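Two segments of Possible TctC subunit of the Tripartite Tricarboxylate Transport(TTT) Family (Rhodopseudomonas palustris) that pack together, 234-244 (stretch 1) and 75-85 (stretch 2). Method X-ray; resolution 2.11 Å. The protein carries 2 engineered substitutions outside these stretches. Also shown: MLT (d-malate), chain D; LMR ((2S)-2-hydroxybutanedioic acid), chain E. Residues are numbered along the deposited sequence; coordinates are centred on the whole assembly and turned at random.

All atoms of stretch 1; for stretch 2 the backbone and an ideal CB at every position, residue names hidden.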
# COMPACT_ATOMS: atom_id res chain seq x y z
N GLN A 234 10.66 5.10 -8.34
CA GLN A 234 10.82 5.00 -6.86
C GLN A 234 9.46 5.24 -6.20
O GLN A 234 8.94 6.34 -6.30
CB GLN A 234 11.84 5.98 -6.27
CG GLN A 234 13.17 5.97 -7.01
CD GLN A 234 14.37 5.93 -6.09
OE1 GLN A 234 14.36 6.51 -5.00
NE2 GLN A 234 15.41 5.24 -6.53
N VAL A 235 8.96 4.23 -5.51
CA VAL A 235 7.66 4.26 -4.80
C VAL A 235 7.92 3.70 -3.41
O VAL A 235 8.27 2.50 -3.28
CB VAL A 235 6.58 3.50 -5.59
CG1 VAL A 235 5.25 3.54 -4.88
CG2 VAL A 235 6.43 4.04 -7.01
N GLY A 236 7.85 4.57 -2.40
CA GLY A 236 7.85 4.19 -0.98
C GLY A 236 6.42 4.14 -0.52
O GLY A 236 5.80 5.24 -0.44
N ALA A 237 5.87 2.94 -0.34
CA ALA A 237 4.46 2.73 0.02
C ALA A 237 4.33 2.79 1.53
O ALA A 237 4.63 1.81 2.21
CB ALA A 237 3.97 1.41 -0.52
N TRP A 238 3.87 3.92 2.05
CA TRP A 238 3.52 4.07 3.48
C TRP A 238 2.09 3.58 3.65
O TRP A 238 1.27 3.71 2.70
CB TRP A 238 3.72 5.51 3.96
CG TRP A 238 3.10 6.54 3.08
CD1 TRP A 238 3.71 7.23 2.07
CD2 TRP A 238 1.75 7.04 3.15
NE1 TRP A 238 2.82 8.11 1.50
CE2 TRP A 238 1.61 8.01 2.15
CE3 TRP A 238 0.65 6.74 3.97
CZ2 TRP A 238 0.41 8.67 1.91
CZ3 TRP A 238 -0.52 7.43 3.77
CH2 TRP A 238 -0.64 8.38 2.75
N THR A 239 1.82 2.99 4.80
CA THR A 239 0.46 2.61 5.23
C THR A 239 0.18 3.35 6.54
O THR A 239 1.09 3.40 7.37
CB THR A 239 0.35 1.09 5.26
OG1 THR A 239 0.35 0.69 3.88
CG2 THR A 239 -0.87 0.58 5.99
N GLY A 240 -1.03 3.88 6.69
CA GLY A 240 -1.40 4.71 7.84
C GLY A 240 -2.74 4.33 8.44
O GLY A 240 -3.63 3.82 7.70
N LEU A 241 -2.88 4.64 9.74
CA LEU A 241 -4.15 4.58 10.49
C LEU A 241 -4.69 6.02 10.61
O LEU A 241 -3.94 6.88 11.07
CB LEU A 241 -3.89 3.94 11.86
CG LEU A 241 -5.14 3.66 12.70
CD1 LEU A 241 -6.08 2.68 11.99
CD2 LEU A 241 -4.72 3.13 14.06
N PHE A 242 -5.91 6.25 10.13
CA PHE A 242 -6.65 7.54 10.19
C PHE A 242 -8.01 7.36 10.86
O PHE A 242 -8.56 6.24 10.84
CB PHE A 242 -6.91 8.08 8.78
CG PHE A 242 -5.70 8.19 7.88
CD1 PHE A 242 -5.10 7.06 7.36
CD2 PHE A 242 -5.20 9.43 7.53
CE1 PHE A 242 -4.00 7.17 6.51
CE2 PHE A 242 -4.12 9.54 6.67
CZ PHE A 242 -3.52 8.41 6.17
N ALA A 243 -8.54 8.46 11.41
CA ALA A 243 -9.85 8.57 12.07
C ALA A 243 -10.68 9.59 11.29
O ALA A 243 -10.12 10.36 10.50
CB ALA A 243 -9.69 8.98 13.51
N PRO A 244 -12.02 9.61 11.48
CA PRO A 244 -12.85 10.63 10.86
C PRO A 244 -12.35 11.99 11.35
O PRO A 244 -11.79 12.04 12.43
CB PRO A 244 -14.27 10.27 11.31
CG PRO A 244 -14.19 8.79 11.61
CD PRO A 244 -12.82 8.62 12.22
N UNK A 75 -14.43 3.93 14.79
CA UNK A 75 -14.39 3.60 13.33
C UNK A 75 -13.18 4.27 12.70
O UNK A 75 -13.16 5.50 12.58
CB UNK A 75 -15.67 4.05 12.62
N UNK A 76 -12.19 3.47 12.31
CA UNK A 76 -10.90 3.93 11.76
C UNK A 76 -10.71 3.36 10.36
O UNK A 76 -11.40 2.40 10.01
CB UNK A 76 -9.74 3.52 12.66
N UNK A 77 -9.84 3.99 9.57
CA UNK A 77 -9.51 3.53 8.20
C UNK A 77 -7.99 3.36 8.13
O UNK A 77 -7.25 4.23 8.62
CB UNK A 77 -10.00 4.51 7.14
N UNK A 78 -7.56 2.23 7.58
CA UNK A 78 -6.18 2.06 7.06
C UNK A 78 -6.13 2.69 5.68
O UNK A 78 -6.91 2.27 4.80
CB UNK A 78 -5.77 0.59 7.00
N UNK A 79 -5.27 3.69 5.51
CA UNK A 79 -4.98 4.30 4.22
C UNK A 79 -3.53 4.09 3.85
O UNK A 79 -2.73 3.69 4.71
CB UNK A 79 -5.31 5.79 4.24
N UNK A 80 -3.18 4.35 2.61
CA UNK A 80 -1.78 4.20 2.15
C UNK A 80 -1.51 5.20 1.04
O UNK A 80 -2.40 6.04 0.75
CB UNK A 80 -1.50 2.78 1.66
N UNK A 81 -0.33 5.10 0.44
CA UNK A 81 0.17 6.00 -0.61
C UNK A 81 -0.89 6.18 -1.70
O UNK A 81 -0.91 7.27 -2.29
CB UNK A 81 1.47 5.46 -1.21
N UNK A 82 -1.73 5.17 -1.98
CA UNK A 82 -2.81 5.26 -2.97
C UNK A 82 -4.03 6.00 -2.44
O UNK A 82 -4.37 7.07 -2.96
CB UNK A 82 -3.22 3.86 -3.42
N UNK A 83 -4.70 5.47 -1.42
CA UNK A 83 -6.05 5.94 -1.02
C UNK A 83 -5.94 7.36 -0.47
O UNK A 83 -6.93 8.09 -0.60
CB UNK A 83 -6.68 5.01 0.02
N UNK A 84 -4.79 7.70 0.11
CA UNK A 84 -4.59 8.97 0.86
C UNK A 84 -3.43 9.76 0.27
O UNK A 84 -2.82 10.54 1.03
CB UNK A 84 -4.33 8.69 2.34
N UNK A 85 -3.15 9.59 -1.03
CA UNK A 85 -2.00 10.23 -1.70
C UNK A 85 -2.25 10.39 -3.18
O UNK A 85 -2.87 11.39 -3.57
CB UNK A 85 -0.72 9.42 -1.48
C1 MLT D . -2.98 -1.58 -3.16
O1 MLT D . -2.95 -0.34 -2.97
O2 MLT D . -2.55 -2.07 -4.23
C2 MLT D . -3.58 -2.46 -2.09
O3 MLT D . -3.10 -2.27 -0.75
C3 MLT D . -3.30 -3.91 -2.34
C4 MLT D . -4.02 -4.61 -1.21
O4 MLT D . -3.80 -4.26 -0.02
O5 MLT D . -4.84 -5.48 -1.55
C1 LMR E . -2.79 -1.72 -3.38
O1A LMR E . -3.40 -0.69 -3.04
O1B LMR E . -2.14 -1.83 -4.46
C2 LMR E . -2.80 -2.91 -2.41
O2 LMR E . -2.45 -2.59 -1.07
C3 LMR E . -4.16 -3.61 -2.36
C4 LMR E . -4.13 -4.56 -1.17
O4A LMR E . -4.19 -5.78 -1.41
O4B LMR E . -3.99 -4.08 -0.02

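The segments run antiparallel, the axes of their strands at 157° and 4.4 Å apart at closest approach, so stretch 2 can be read against a known register.

At position 75, CA-to-CB points sideways and the ideal CB lies 5.1 Å from Pro 244 CG; little is dictated, and polar or branched residues would serve. The residue is Thr 75, whose carbonyl does the touching: its O is 3.2 Å from Pro 244 CD.

Position 76 also points sideways, but its ideal CB is 3.8 Å from Leu 241 CD1, and the CB of Ala 243 is nearby. A medium aliphatic side chain suits this apolar corner. Leu 76 fills it, with CB 3.9 Å from Leu 241 CD1 and CD2 3.6 Å from Ala 243 CB.

Position 77 pairs with Phe 242 through two nearly linear backbone bonds, N to Phe 242 O and Phe 242 N to O, both 2.9 Å. Its CB shares the sheet face of the Phe 242 side chain, so a beta-branched or other apolar residue is expected. Ile 77 places CG2 3.7 Å from Phe 242 CB, while the end of its side chain leads away.

Position 78, a non-hydrogen-bonded partner of Leu 241, has its ideal CB 5.0 Å from Thr 239 CG2 on the face shared with Leu 241; small or branched apolar groups fit. Val 78 brings CG1 to 3.5 Å from Thr 239 CG2, and its CA makes a CA-H...O contact with Gly 240 O at 3.2 Å.

At position 79 an ideal CB would stand 3.0 Å from Phe 242 CE1, a clash, which argues strongly for glycine. Gly 79 is found. Without a side chain, it pairs closely with Gly 240: N donates to Gly 240 O at 2.7 Å and O accepts from Gly 240 N at 2.6 Å.

Position 80 has a tight ideal CB, 3.1 Å from Trp 238 O, on the face of Thr 239. The malate models beyond invite a polar donor. His 80 answers with chi1 in p: NE2 donates to LMR O1A at 2.8 Å, and ND1 accepts from the backbone N of position 82 at 3.0 Å, capping the turn into the helix.

At position 81, phi/psi of -49/-32° leave the strand, and the ideal CB sits 4.0 Å from Trp 238 NE1 and 4.2 Å from Ala 237 CA. A sizeable aliphatic group suits. Leu 81 sets CA over the Trp 238 six-membered ring, 4.0 Å from its centroid, and CD1 3.8 Å from Val 235 CG1.

Positions 82 and 83 have no stretch 1 atom within 5.5 Å of their ideal CBs, leaving identity open; they are Gly 82 and Thr 83, whose OG1 accepts from His 80 N at 3.0 Å.

Position 84 points toward stretch 1, its ideal CB 3.9 Å from Phe 242 CZ, favouring a flat ring. His 84 stacks face-to-face on Phe 242, centroids 4.1 Å apart.

At position 85 an ideal CB would lie 2.3 Å from the position 81 carbonyl O; Gly 85 avoids this.

Stretch 2 (75-85) TLIVGHLGTHG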
# COMPACT_ATOMS: atom_id res chain seq x y z
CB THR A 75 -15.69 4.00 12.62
OG1 THR A 75 -16.78 3.39 13.30
CG2 THR A 75 -15.72 3.52 11.18
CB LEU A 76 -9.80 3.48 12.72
CG LEU A 76 -9.95 3.95 14.17
CD1 LEU A 76 -8.85 3.38 15.05
CD2 LEU A 76 -9.94 5.48 14.22
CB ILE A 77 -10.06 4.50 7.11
CG1 ILE A 77 -9.72 4.05 5.69
CG2 ILE A 77 -9.62 5.94 7.32
CD1 ILE A 77 -10.52 2.90 5.21
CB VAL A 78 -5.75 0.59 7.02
CG1 VAL A 78 -4.32 0.48 6.52
CG2 VAL A 78 -5.89 -0.05 8.39
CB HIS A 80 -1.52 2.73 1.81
CG HIS A 80 -2.33 2.17 0.70
ND1 HIS A 80 -2.88 2.95 -0.28
CD2 HIS A 80 -2.60 0.88 0.38
CE1 HIS A 80 -3.48 2.17 -1.17
NE2 HIS A 80 -3.33 0.88 -0.78
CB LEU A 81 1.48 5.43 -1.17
CG LEU A 81 1.97 6.02 -2.49
CD1 LEU A 81 3.48 5.96 -2.57
CD2 LEU A 81 1.36 5.26 -3.66
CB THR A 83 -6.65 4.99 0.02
OG1 THR A 83 -5.77 5.00 1.14
CG2 THR A 83 -6.82 3.60 -0.53
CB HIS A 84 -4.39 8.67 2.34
CG HIS A 84 -5.67 8.32 3.02
ND1 HIS A 84 -6.31 7.13 2.79
CD2 HIS A 84 -6.44 9.03 3.87
CE1 HIS A 84 -7.44 7.12 3.48
NE2 HIS A 84 -7.54 8.28 4.16
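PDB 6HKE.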